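Local coordinates for E3 ubiquitin-protein ligase HERC2 (Homo sapiens, PDB 4L1M), which probably acts in ubiquitin transfer as a HECT-type E3 ligase, of which this portion is a seven-bladed RCC1-like beta-propeller domain likely to serve in protein recognition, at residues A[332-337]-A[355-360]; A[320-325]-A[340-345]; A[364-369]-A[376-381]. All coordinates share one frame; numbering follows the deposited sequence.

Contact 1 (A[332-337]-A[355-360]); sequences VHSWGS and AALPGL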
ATOM      1  N   VAL A 332      -0.540  11.588 -14.129  1.00 53.96           N
ATOM      2  CA  VAL A 332      -1.178  10.561 -13.304  1.00 50.76           C
ATOM      3  C   VAL A 332      -2.049   9.657 -14.171  1.00 50.81           C
ATOM      4  O   VAL A 332      -3.074  10.085 -14.697  1.00 52.35           O
ATOM      5  CB  VAL A 332      -2.040  11.198 -12.196  1.00 49.55           C
ATOM      6  CG1 VAL A 332      -2.577  10.133 -11.254  1.00 46.92           C
ATOM      7  CG2 VAL A 332      -1.226  12.232 -11.426  1.00 49.44           C
ATOM      8  N   HIS A 333      -1.638   8.399 -14.309  1.00 49.40           N
ATOM      9  CA  HIS A 333      -2.347   7.400 -15.136  1.00 48.34           C
ATOM     10  C   HIS A 333      -3.180   6.497 -14.242  1.00 46.25           C
ATOM     11  O   HIS A 333      -2.833   6.260 -13.095  1.00 43.42           O
ATOM     12  CB  HIS A 333      -1.328   6.564 -15.882  1.00 48.28           C
ATOM     13  CG  HIS A 333      -0.554   7.336 -16.907  1.00 51.63           C
ATOM     14  ND1 HIS A 333      -0.627   7.054 -18.255  1.00 53.15           N
ATOM     15  CD2 HIS A 333       0.304   8.381 -16.788  1.00 53.25           C
ATOM     16  CE1 HIS A 333       0.143   7.895 -18.922  1.00 55.83           C
ATOM     17  NE2 HIS A 333       0.719   8.714 -18.057  1.00 55.22           N
ATOM     18  N   SER A 334      -4.276   5.982 -14.765  1.00 46.51           N
ATOM     19  CA  SER A 334      -5.060   5.006 -14.008  1.00 44.56           C
ATOM     20  C   SER A 334      -5.613   3.917 -14.918  1.00 45.74           C
ATOM     21  O   SER A 334      -5.682   4.085 -16.125  1.00 48.24           O
ATOM     22  CB  SER A 334      -6.211   5.693 -13.288  1.00 43.67           C
ATOM     23  OG  SER A 334      -7.262   6.003 -14.190  1.00 45.14           O
ATOM     24  N   TRP A 335      -6.016   2.813 -14.316  1.00 45.75           N
ATOM     25  CA  TRP A 335      -6.676   1.708 -15.030  1.00 47.98           C
ATOM     26  C   TRP A 335      -7.399   0.819 -14.038  1.00 45.65           C
ATOM     27  O   TRP A 335      -7.168   0.904 -12.829  1.00 43.08           O
ATOM     28  CB  TRP A 335      -5.655   0.861 -15.818  1.00 47.91           C
ATOM     29  CG  TRP A 335      -4.740   0.086 -14.942  1.00 44.99           C
ATOM     30  CD1 TRP A 335      -4.929  -1.162 -14.501  1.00 45.02           C
ATOM     31  CD2 TRP A 335      -3.493   0.522 -14.408  1.00 43.96           C
ATOM     32  NE1 TRP A 335      -3.871  -1.561 -13.726  1.00 44.03           N
ATOM     33  CE2 TRP A 335      -2.971  -0.534 -13.659  1.00 42.71           C
ATOM     34  CE3 TRP A 335      -2.748   1.699 -14.515  1.00 44.80           C
ATOM     35  CZ2 TRP A 335      -1.749  -0.455 -12.997  1.00 41.37           C
ATOM     36  CZ3 TRP A 335      -1.528   1.775 -13.853  1.00 44.07           C
ATOM     37  CH2 TRP A 335      -1.052   0.702 -13.094  1.00 41.64           C
ATOM     38  N   GLY A 336      -8.250  -0.051 -14.569  1.00 46.70           N
ATOM     39  CA  GLY A 336      -8.907  -1.065 -13.762  1.00 45.36           C
ATOM     40  C   GLY A 336     -10.392  -0.848 -13.616  1.00 46.99           C
ATOM     41  O   GLY A 336     -11.058  -0.333 -14.519  1.00 48.07           O
ATOM     42  N   SER A 337     -10.922  -1.276 -12.474  1.00 46.74           N
ATOM     43  CA  SER A 337     -12.361  -1.310 -12.275  1.00 48.57           C
ATOM     44  C   SER A 337     -12.904   0.104 -12.168  1.00 49.22           C
ATOM     45  O   SER A 337     -12.231   0.999 -11.652  1.00 46.89           O
ATOM     46  CB  SER A 337     -12.700  -2.127 -11.022  1.00 48.48           C
ATOM     47  OG  SER A 337     -14.047  -1.934 -10.621  1.00 51.09           O
ATOM     48  N   ALA A 355      -4.076   5.171 -18.975  1.00 53.91           N
ATOM     49  CA  ALA A 355      -4.137   6.407 -19.748  1.00 55.52           C
ATOM     50  C   ALA A 355      -4.123   7.575 -18.776  1.00 54.24           C
ATOM     51  O   ALA A 355      -4.634   7.465 -17.663  1.00 53.47           O
ATOM     52  CB  ALA A 355      -5.382   6.446 -20.621  1.00 56.42           C
ATOM     53  N   ALA A 356      -3.496   8.665 -19.184  1.00 55.96           N
ATOM     54  CA  ALA A 356      -3.361   9.845 -18.345  1.00 56.01           C
ATOM     55  C   ALA A 356      -4.731  10.368 -18.008  1.00 56.72           C
ATOM     56  O   ALA A 356      -5.604  10.394 -18.860  1.00 57.87           O
ATOM     57  CB  ALA A 356      -2.556  10.919 -19.064  1.00 58.09           C
ATOM     58  N   LEU A 357      -4.924  10.740 -16.750  1.00 56.28           N
ATOM     59  CA  LEU A 357      -6.111  11.444 -16.350  1.00 58.55           C
ATOM     60  C   LEU A 357      -5.907  12.901 -16.711  1.00 62.08           C
ATOM     61  O   LEU A 357      -4.826  13.436 -16.486  1.00 61.68           O
ATOM     62  CB  LEU A 357      -6.327  11.310 -14.853  1.00 57.09           C
ATOM     63  CG  LEU A 357      -6.742   9.919 -14.383  1.00 56.57           C
ATOM     64  CD1 LEU A 357      -6.528   9.760 -12.891  1.00 54.11           C
ATOM     65  CD2 LEU A 357      -8.192   9.641 -14.752  1.00 58.70           C
ATOM     66  N   PRO A 358      -6.935  13.541 -17.285  1.00 65.57           N
ATOM     67  CA  PRO A 358      -6.822  14.927 -17.707  1.00 69.67           C
ATOM     68  C   PRO A 358      -7.000  15.863 -16.537  1.00 70.69           C
ATOM     69  O   PRO A 358      -7.548  15.452 -15.502  1.00 70.21           O
ATOM     70  CB  PRO A 358      -7.978  15.085 -18.690  1.00 71.86           C
ATOM     71  CG  PRO A 358      -9.016  14.149 -18.171  1.00 70.15           C
ATOM     72  CD  PRO A 358      -8.271  12.986 -17.574  1.00 66.83           C
ATOM     73  N   GLY A 359      -6.537  17.103 -16.703  1.00 72.24           N
ATOM     74  CA  GLY A 359      -6.577  18.105 -15.655  1.00 73.28           C
ATOM     75  C   GLY A 359      -5.370  18.127 -14.726  1.00 74.63           C
ATOM     76  O   GLY A 359      -5.061  19.177 -14.154  1.00 77.69           O
ATOM     77  N   LEU A 360      -4.676  16.992 -14.580  1.00 75.22           N
ATOM     78  CA  LEU A 360      -3.675  16.795 -13.517  1.00 74.50           C
ATOM     79  C   LEU A 360      -2.204  17.051 -13.896  1.00 81.07           C
ATOM     80  O   LEU A 360      -1.344  17.225 -13.003  1.00 81.06           O
ATOM     81  CB  LEU A 360      -3.784  15.373 -13.003  1.00 70.37           C
ATOM     82  CG  LEU A 360      -5.145  14.939 -12.462  1.00 69.07           C
ATOM     83  CD1 LEU A 360      -5.045  13.553 -11.828  1.00 64.99           C
ATOM     84  CD2 LEU A 360      -5.688  15.945 -11.451  1.00 69.59           C
TER
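V332 and L357 open this contact with a short, nearly linear backbone hydrogen bond, L357 N to V332 O at 2.8 Å. The valine side chain, CG1 anti to the backbone N (chi1 -174°), has its CB 3.8 Å from CD1 of L360, while CG1 lies more loosely beside L357 CD1. A branched, wholly apolar residue suits this buried spot, where it also packs on L326. H333 pairs with A356 as an antiparallel non-hydrogen-bonded pair, and its imidazole lies flat against the neighbouring strand: A356 CB stands 4.2 Å from the ring centroid, over one face. The small methyl of A356 fits over the ring face. NE2 of H333 is bonded to E331. The pairing joins the third and fourth strands of one four-stranded antiparallel propeller blade, strands 332-335 and 354-356, the fourth at an edge of the sheet. S334 and A355 form the next, hydrogen-bonded pair, S334 N donating a hydrogen bond to A355 O at 3.3 Å, whereas the return bond from A355 N to S334 O is weak. The serine OG lies between backbone N and carbonyl carbon (chi1 77°), which sets it 3.8 Å from L357 CD2; although it rests on a leucine, this buried hydroxyl is satisfied by H343 and K351, and the K351 ammonium also bonds A355 O.

Contact 2 (A[320-325]-A[340-345]); sequences STHCLA and QCQHFD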
ATOM      1  N   SER A 320      -8.182  -1.730  -4.301  1.00 39.77           N
ATOM      2  CA  SER A 320      -8.640  -3.129  -4.361  1.00 38.53           C
ATOM      3  C   SER A 320      -8.616  -3.656  -5.791  1.00 39.06           C
ATOM      4  O   SER A 320      -7.950  -4.656  -6.075  1.00 42.84           O
ATOM      5  CB  SER A 320     -10.034  -3.246  -3.798  1.00 39.15           C
ATOM      6  OG  SER A 320     -10.013  -2.865  -2.442  1.00 41.31           O
ATOM      7  N   THR A 321      -9.314  -2.972  -6.692  1.00 38.49           N
ATOM      8  CA  THR A 321      -9.407  -3.390  -8.077  1.00 38.53           C
ATOM      9  C   THR A 321      -9.088  -2.276  -9.098  1.00 40.57           C
ATOM     10  O   THR A 321      -9.475  -2.381 -10.254  1.00 40.72           O
ATOM     11  CB  THR A 321     -10.798  -3.969  -8.364  1.00 39.70           C
ATOM     12  OG1 THR A 321     -11.786  -2.977  -8.130  1.00 39.70           O
ATOM     13  CG2 THR A 321     -11.079  -5.163  -7.467  1.00 39.41           C
ATOM     14  N   HIS A 322      -8.385  -1.222  -8.665  1.00 40.58           N
ATOM     15  CA  HIS A 322      -7.937  -0.154  -9.564  1.00 42.00           C
ATOM     16  C   HIS A 322      -6.597   0.387  -9.099  1.00 43.26           C
ATOM     17  O   HIS A 322      -6.205   0.146  -7.968  1.00 46.40           O
ATOM     18  CB  HIS A 322      -8.960   0.965  -9.660  1.00 42.68           C
ATOM     19  CG  HIS A 322      -8.919   1.946  -8.529  1.00 43.16           C
ATOM     20  ND1 HIS A 322      -9.451   1.675  -7.292  1.00 42.74           N
ATOM     21  CD2 HIS A 322      -8.463   3.219  -8.467  1.00 44.70           C
ATOM     22  CE1 HIS A 322      -9.307   2.724  -6.505  1.00 42.51           C
ATOM     23  NE2 HIS A 322      -8.716   3.679  -7.196  1.00 45.09           N
ATOM     24  N   CYS A 323      -5.883   1.075  -9.982  1.00 42.22           N
ATOM     25  CA  CYS A 323      -4.546   1.574  -9.674  1.00 41.63           C
ATOM     26  C   CYS A 323      -4.333   2.949 -10.228  1.00 41.31           C
ATOM     27  O   CYS A 323      -4.985   3.334 -11.183  1.00 41.67           O
ATOM     28  CB  CYS A 323      -3.479   0.705 -10.313  1.00 42.94           C
ATOM     29  SG  CYS A 323      -3.412  -0.971  -9.723  1.00 42.57           S
ATOM     30  N   LEU A 324      -3.398   3.662  -9.606  1.00 41.01           N
ATOM     31  CA  LEU A 324      -2.848   4.900 -10.121  1.00 42.66           C
ATOM     32  C   LEU A 324      -1.343   4.730 -10.292  1.00 42.05           C
ATOM     33  O   LEU A 324      -0.708   3.990  -9.542  1.00 40.37           O
ATOM     34  CB  LEU A 324      -3.064   6.067  -9.167  1.00 43.33           C
ATOM     35  CG  LEU A 324      -4.467   6.529  -8.776  1.00 44.64           C
ATOM     36  CD1 LEU A 324      -4.429   7.964  -8.270  1.00 44.98           C
ATOM     37  CD2 LEU A 324      -5.458   6.417  -9.920  1.00 46.08           C
ATOM     38  N   ALA A 325      -0.796   5.425 -11.284  1.00 43.02           N
ATOM     39  CA  ALA A 325       0.642   5.527 -11.467  1.00 44.55           C
ATOM     40  C   ALA A 325       1.067   6.969 -11.692  1.00 45.31           C
ATOM     41  O   ALA A 325       0.463   7.688 -12.498  1.00 48.06           O
ATOM     42  CB  ALA A 325       1.071   4.681 -12.631  1.00 46.58           C
ATOM     43  N   GLN A 340     -17.475   2.065  -9.222  1.00 61.66           N
ATOM     44  CA  GLN A 340     -17.778   3.191  -8.320  1.00 65.40           C
ATOM     45  C   GLN A 340     -17.102   4.498  -8.750  1.00 65.72           C
ATOM     46  O   GLN A 340     -16.694   5.294  -7.901  1.00 65.70           O
ATOM     47  CB  GLN A 340     -17.283   2.868  -6.915  1.00 66.63           C
ATOM     48  CG  GLN A 340     -17.757   1.535  -6.358  1.00 69.58           C
ATOM     49  CD  GLN A 340     -19.187   1.583  -5.877  1.00 72.98           C
ATOM     50  OE1 GLN A 340     -19.894   2.579  -6.052  1.00 73.86           O
ATOM     51  NE2 GLN A 340     -19.624   0.498  -5.255  1.00 76.48           N
ATOM     52  N   CYS A 341     -16.961   4.707 -10.056  1.00 65.03           N
ATOM     53  CA  CYS A 341     -16.373   5.932 -10.576  1.00 65.24           C
ATOM     54  C   CYS A 341     -14.960   6.223 -10.077  1.00 63.28           C
ATOM     55  O   CYS A 341     -14.600   7.386  -9.895  1.00 64.93           O
ATOM     56  CB  CYS A 341     -17.286   7.106 -10.250  1.00 67.00           C
ATOM     57  SG  CYS A 341     -18.927   6.882 -10.964  1.00 68.22           S
ATOM     58  N   GLN A 342     -14.149   5.174  -9.898  1.00 59.82           N
ATOM     59  CA  GLN A 342     -12.736   5.340  -9.520  1.00 57.85           C
ATOM     60  C   GLN A 342     -11.957   6.099 -10.578  1.00 57.22           C
ATOM     61  O   GLN A 342     -10.829   6.546 -10.319  1.00 60.13           O
ATOM     62  CB  GLN A 342     -12.027   3.989  -9.341  1.00 55.81           C
ATOM     63  CG  GLN A 342     -12.533   3.113  -8.213  1.00 55.01           C
ATOM     64  CD  GLN A 342     -13.689   2.252  -8.644  1.00 55.41           C
ATOM     65  OE1 GLN A 342     -14.616   2.745  -9.272  1.00 57.41           O
ATOM     66  NE2 GLN A 342     -13.635   0.964  -8.334  1.00 52.08           N
ATOM     67  N   HIS A 343     -12.529   6.176 -11.780  1.00 55.86           N
ATOM     68  CA  HIS A 343     -11.924   6.872 -12.906  1.00 56.75           C
ATOM     69  C   HIS A 343     -12.893   7.893 -13.441  1.00 59.23           C
ATOM     70  O   HIS A 343     -13.876   7.535 -14.083  1.00 63.79           O
ATOM     71  CB  HIS A 343     -11.577   5.869 -13.996  1.00 55.16           C
ATOM     72  CG  HIS A 343     -10.809   4.705 -13.485  1.00 51.49           C
ATOM     73  ND1 HIS A 343      -9.437   4.711 -13.384  1.00 50.06           N
ATOM     74  CD2 HIS A 343     -11.220   3.515 -13.002  1.00 50.33           C
ATOM     75  CE1 HIS A 343      -9.030   3.560 -12.883  1.00 48.49           C
ATOM     76  NE2 HIS A 343     -10.095   2.816 -12.642  1.00 49.72           N
ATOM     77  N   PHE A 344     -12.598   9.167 -13.220  1.00 57.71           N
ATOM     78  CA  PHE A 344     -13.514  10.223 -13.616  1.00 58.40           C
ATOM     79  C   PHE A 344     -13.448  10.539 -15.101  1.00 60.52           C
ATOM     80  O   PHE A 344     -14.176  11.376 -15.561  1.00 62.14           O
ATOM     81  CB  PHE A 344     -13.266  11.487 -12.796  1.00 58.00           C
ATOM     82  CG  PHE A 344     -11.892  12.092 -12.981  1.00 57.49           C
ATOM     83  CD1 PHE A 344     -11.575  12.819 -14.110  1.00 60.06           C
ATOM     84  CD2 PHE A 344     -10.931  11.958 -12.008  1.00 55.83           C
ATOM     85  CE1 PHE A 344     -10.319  13.376 -14.267  1.00 60.11           C
ATOM     86  CE2 PHE A 344      -9.672  12.513 -12.156  1.00 56.09           C
ATOM     87  CZ  PHE A 344      -9.365  13.219 -13.284  1.00 57.50           C
ATOM     88  N   ASP A 345     -12.577   9.872 -15.852  1.00 60.80           N
ATOM     89  CA  ASP A 345     -12.433  10.158 -17.280  1.00 63.98           C
ATOM     90  C   ASP A 345     -13.147   9.156 -18.175  1.00 65.26           C
ATOM     91  O   ASP A 345     -13.038   9.252 -19.393  1.00 65.76           O
ATOM     92  CB  ASP A 345     -10.945  10.208 -17.674  1.00 64.35           C
ATOM     93  CG  ASP A 345     -10.251   8.859 -17.541  1.00 61.98           C
ATOM     94  OD1 ASP A 345     -10.720   8.023 -16.737  1.00 59.63           O
ATOM     95  OD2 ASP A 345      -9.228   8.645 -18.232  1.00 61.74           O
TER
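Q342 reaches H322 with the aliphatic part of its side chain: CG sits over one face of the imidazole, 3.6 Å from the ring centroid, and CB lies 3.7 Å from CD2 of H322. A bend at chi2 (87°) lets the methylenes lie on the ring while the amide turns off it, the two planes standing 77° apart. The amide then works within its own loop, OE1 accepting from Q340 N at 2.9 Å and NE2 bonding D339. Glutamine suits the place because it offers both an aliphatic stem for the ring and an amide whose O and N each find a partner. H343 follows, its NE2 coming 3.7 Å from CB of H322. The two histidine rings form an offset edge-to-face pair, the edge of H322 directed at the face of H343 with centroids 5.7 Å apart. Both rings are also engaged outside the pair, H322 through NE2 with S375 and H343 through ND1, which probably helps to orient each buried ring. No hydrogen bond crosses between 320-325 and 340-345. The loop, which links strand 332-335 to strand 350-352, thus lies against the start of strand 322-327, with H322 also touching C370 of strand 365-370 in the adjoining propeller blade.

Contact 3 (A[364-369]-A[376-381]); sequences HIVGIA and FAWSSC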
ATOM      1  N   HIS A 364       1.705  19.575 -10.638  1.00 65.74           N
ATOM      2  CA  HIS A 364       2.907  19.092  -9.964  1.00 64.01           C
ATOM      3  C   HIS A 364       2.519  18.137  -8.846  1.00 59.33           C
ATOM      4  O   HIS A 364       2.800  18.390  -7.680  1.00 59.35           O
ATOM      5  CB  HIS A 364       3.739  20.270  -9.424  1.00 66.20           C
ATOM      6  CG  HIS A 364       4.012  21.332 -10.448  1.00 71.28           C
ATOM      7  ND1 HIS A 364       4.981  21.205 -11.428  1.00 73.43           N
ATOM      8  CD2 HIS A 364       3.414  22.530 -10.665  1.00 73.35           C
ATOM      9  CE1 HIS A 364       4.974  22.282 -12.195  1.00 75.68           C
ATOM     10  NE2 HIS A 364       4.034  23.102 -11.753  1.00 76.44           N
ATOM     11  N   ILE A 365       1.834  17.061  -9.210  1.00 56.49           N
ATOM     12  CA  ILE A 365       1.473  16.034  -8.241  1.00 53.50           C
ATOM     13  C   ILE A 365       2.733  15.298  -7.810  1.00 53.67           C
ATOM     14  O   ILE A 365       3.590  14.982  -8.641  1.00 54.46           O
ATOM     15  CB  ILE A 365       0.518  14.973  -8.831  1.00 51.08           C
ATOM     16  CG1 ILE A 365      -0.782  15.611  -9.311  1.00 51.19           C
ATOM     17  CG2 ILE A 365       0.230  13.860  -7.816  1.00 48.48           C
ATOM     18  CD1 ILE A 365      -1.522  16.404  -8.273  1.00 50.76           C
ATOM     19  N   VAL A 366       2.822  15.019  -6.512  1.00 52.47           N
ATOM     20  CA  VAL A 366       3.942  14.275  -5.950  1.00 50.47           C
ATOM     21  C   VAL A 366       3.508  13.043  -5.193  1.00 47.45           C
ATOM     22  O   VAL A 366       4.336  12.188  -4.899  1.00 46.70           O
ATOM     23  CB  VAL A 366       4.815  15.166  -5.029  1.00 52.41           C
ATOM     24  CG1 VAL A 366       5.296  16.395  -5.791  1.00 54.04           C
ATOM     25  CG2 VAL A 366       4.062  15.598  -3.766  1.00 52.67           C
ATOM     26  N   GLY A 367       2.223  12.925  -4.879  1.00 46.21           N
ATOM     27  CA  GLY A 367       1.744  11.745  -4.157  1.00 43.88           C
ATOM     28  C   GLY A 367       0.422  11.244  -4.676  1.00 43.25           C
ATOM     29  O   GLY A 367      -0.407  12.022  -5.163  1.00 42.89           O
ATOM     30  N   ILE A 368       0.239   9.931  -4.591  1.00 42.06           N
ATOM     31  CA  ILE A 368      -1.023   9.296  -4.966  1.00 41.33           C
ATOM     32  C   ILE A 368      -1.389   8.240  -3.954  1.00 39.63           C
ATOM     33  O   ILE A 368      -0.525   7.715  -3.274  1.00 40.63           O
ATOM     34  CB  ILE A 368      -0.934   8.654  -6.353  1.00 41.10           C
ATOM     35  CG1 ILE A 368       0.366   7.837  -6.477  1.00 40.04           C
ATOM     36  CG2 ILE A 368      -1.013   9.737  -7.422  1.00 42.79           C
ATOM     37  CD1 ILE A 368       0.450   6.990  -7.733  1.00 39.98           C
ATOM     38  N   ALA A 369      -2.667   7.910  -3.865  1.00 40.25           N
ATOM     39  CA  ALA A 369      -3.128   6.866  -2.939  1.00 39.65           C
ATOM     40  C   ALA A 369      -4.482   6.344  -3.373  1.00 41.82           C
ATOM     41  O   ALA A 369      -5.268   7.113  -3.913  1.00 42.48           O
ATOM     42  CB  ALA A 369      -3.218   7.415  -1.531  1.00 38.60           C
ATOM     43  N   PHE A 376      -6.820   9.401  -4.551  1.00 43.51           N
ATOM     44  CA  PHE A 376      -6.353  10.726  -4.149  1.00 44.04           C
ATOM     45  C   PHE A 376      -5.018  11.048  -4.798  1.00 44.23           C
ATOM     46  O   PHE A 376      -4.216  10.159  -5.069  1.00 43.68           O
ATOM     47  CB  PHE A 376      -6.168  10.795  -2.648  1.00 44.13           C
ATOM     48  CG  PHE A 376      -7.408  10.508  -1.863  1.00 45.03           C
ATOM     49  CD1 PHE A 376      -8.268  11.529  -1.502  1.00 46.61           C
ATOM     50  CD2 PHE A 376      -7.708   9.207  -1.464  1.00 44.65           C
ATOM     51  CE1 PHE A 376      -9.411  11.271  -0.758  1.00 46.90           C
ATOM     52  CE2 PHE A 376      -8.850   8.946  -0.721  1.00 45.42           C
ATOM     53  CZ  PHE A 376      -9.701   9.984  -0.367  1.00 46.27           C
ATOM     54  N   ALA A 377      -4.795  12.329  -5.048  1.00 45.52           N
ATOM     55  CA  ALA A 377      -3.533  12.806  -5.571  1.00 46.20           C
ATOM     56  C   ALA A 377      -3.259  14.167  -4.960  1.00 47.64           C
ATOM     57  O   ALA A 377      -4.173  14.993  -4.902  1.00 49.85           O
ATOM     58  CB  ALA A 377      -3.589  12.910  -7.092  1.00 47.20           C
ATOM     59  N   TRP A 378      -2.017  14.409  -4.527  1.00 46.87           N
ATOM     60  CA  TRP A 378      -1.664  15.709  -3.988  1.00 48.33           C
ATOM     61  C   TRP A 378      -0.358  16.292  -4.522  1.00 50.11           C
ATOM     62  O   TRP A 378       0.599  15.572  -4.827  1.00 51.03           O
ATOM     63  CB  TRP A 378      -1.636  15.671  -2.455  1.00 46.75           C
ATOM     64  CG  TRP A 378      -0.657  14.708  -1.876  1.00 44.61           C
ATOM     65  CD1 TRP A 378       0.600  14.979  -1.429  1.00 44.28           C
ATOM     66  CD2 TRP A 378      -0.870  13.302  -1.656  1.00 43.17           C
ATOM     67  NE1 TRP A 378       1.200  13.825  -0.967  1.00 43.61           N
ATOM     68  CE2 TRP A 378       0.313  12.786  -1.081  1.00 42.31           C
ATOM     69  CE3 TRP A 378      -1.940  12.432  -1.898  1.00 42.04           C
ATOM     70  CZ2 TRP A 378       0.459  11.453  -0.758  1.00 41.42           C
ATOM     71  CZ3 TRP A 378      -1.794  11.103  -1.582  1.00 41.20           C
ATOM     72  CH2 TRP A 378      -0.598  10.616  -1.017  1.00 41.21           C
ATOM     73  N   SER A 379      -0.335  17.614  -4.594  1.00 51.80           N
ATOM     74  CA  SER A 379       0.874  18.360  -4.861  1.00 55.13           C
ATOM     75  C   SER A 379       1.642  18.514  -3.548  1.00 55.75           C
ATOM     76  O   SER A 379       1.207  18.035  -2.521  1.00 52.75           O
ATOM     77  CB  SER A 379       0.539  19.741  -5.434  1.00 56.98           C
ATOM     78  OG  SER A 379      -0.270  20.475  -4.526  1.00 57.17           O
ATOM     79  N   SER A 380       2.788  19.183  -3.590  1.00 58.63           N
ATOM     80  CA  SER A 380       3.615  19.302  -2.399  1.00 59.41           C
ATOM     81  C   SER A 380       3.083  20.366  -1.446  1.00 61.54           C
ATOM     82  O   SER A 380       2.534  21.386  -1.890  1.00 63.56           O
ATOM     83  CB  SER A 380       5.045  19.613  -2.790  1.00 60.90           C
ATOM     84  OG  SER A 380       5.747  20.094  -1.668  1.00 62.38           O
ATOM     85  N   CYS A 381       3.254  20.126  -0.143  1.00 62.30           N
ATOM     86  CA  CYS A 381       2.857  21.095   0.891  1.00 65.26           C
ATOM     87  C   CYS A 381       3.913  22.043   1.406  1.00 70.92           C
ATOM     88  O   CYS A 381       3.615  22.793   2.340  1.00 71.88           O
ATOM     89  CB  CYS A 381       2.307  20.407   2.118  1.00 63.57           C
ATOM     90  SG  CYS A 381       3.514  19.462   3.078  1.00 65.09           S
TER
HETATM   91  O   HOH W   1       4.065  19.952  -5.967  1.00 41.21           O
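V366 and G367 both face W378, which makes a classic beta bulge in the antiparallel hairpin of strands 365-370 and 374-379, part of one four-stranded blade of the RCC1-like propeller. At the bulge a single carbonyl serves two donors: W378 O accepts from V366 N at 2.8 Å and from G367 N at 3.1 Å, the second lying in the carbonyl plane. W378 N in turn donates a hydrogen bond to G367 O at 2.9 Å, completing the G367-W378 pair. Beyond it, I368 and A377 form a non-hydrogen-bonded pair, packed side by side through I368 CG2 and A377 CB. A377 uses its backbone on the other flank, with I28 of strand 27-31. The next pair is again closed by two bonds, A369 N to F376 O and F376 N to A369 O.

Glycine suits position 367 because the indole lies directly on its CA, where a CB would meet the ring. With CG of W378 held between its backbone N and carbonyl carbon (chi1 60°), the indole swings back across the partner strand, and G367 CA stands 3.8 Å from the centroid of its six-membered ring, over the face. I368 N lies above the same face, while the methyl of A369 meets the indole at its edge, in plane, 4.0 Å from CZ3.

Towards the open end the direct bonding gives way. S379 turns to the other neighbour, OG accepting from E26 N and its carbonyl O from Q25 NE2, and S380 OG is held by S382 N. A water spans the two chains, donating to H364 O at 2.6 Å and accepting from S380 N at 2.8 Å.

Overall arrangement
All three contacts are largely buried, but contact 3 reaches the surface at its water-bridged end. Contacts 1 and 2 concern one blade: strand 332-335 pairs with strand 322-327, which supplies half of contact 2, and a serine-histidine bond ties the two contacts. Contact 3 belongs to the next blade in the chain, and meets the first through apolar groups, I368 against L324 and V332, I365 against V332. The chemistry follows place: 364-369/376-381 is a bulged hairpin rich in backbone bonds, 332-337/355-360 a shorter pairing with the blade's edge strand, and 320-325/340-345 a loop-to-strand contact made by side chains alone.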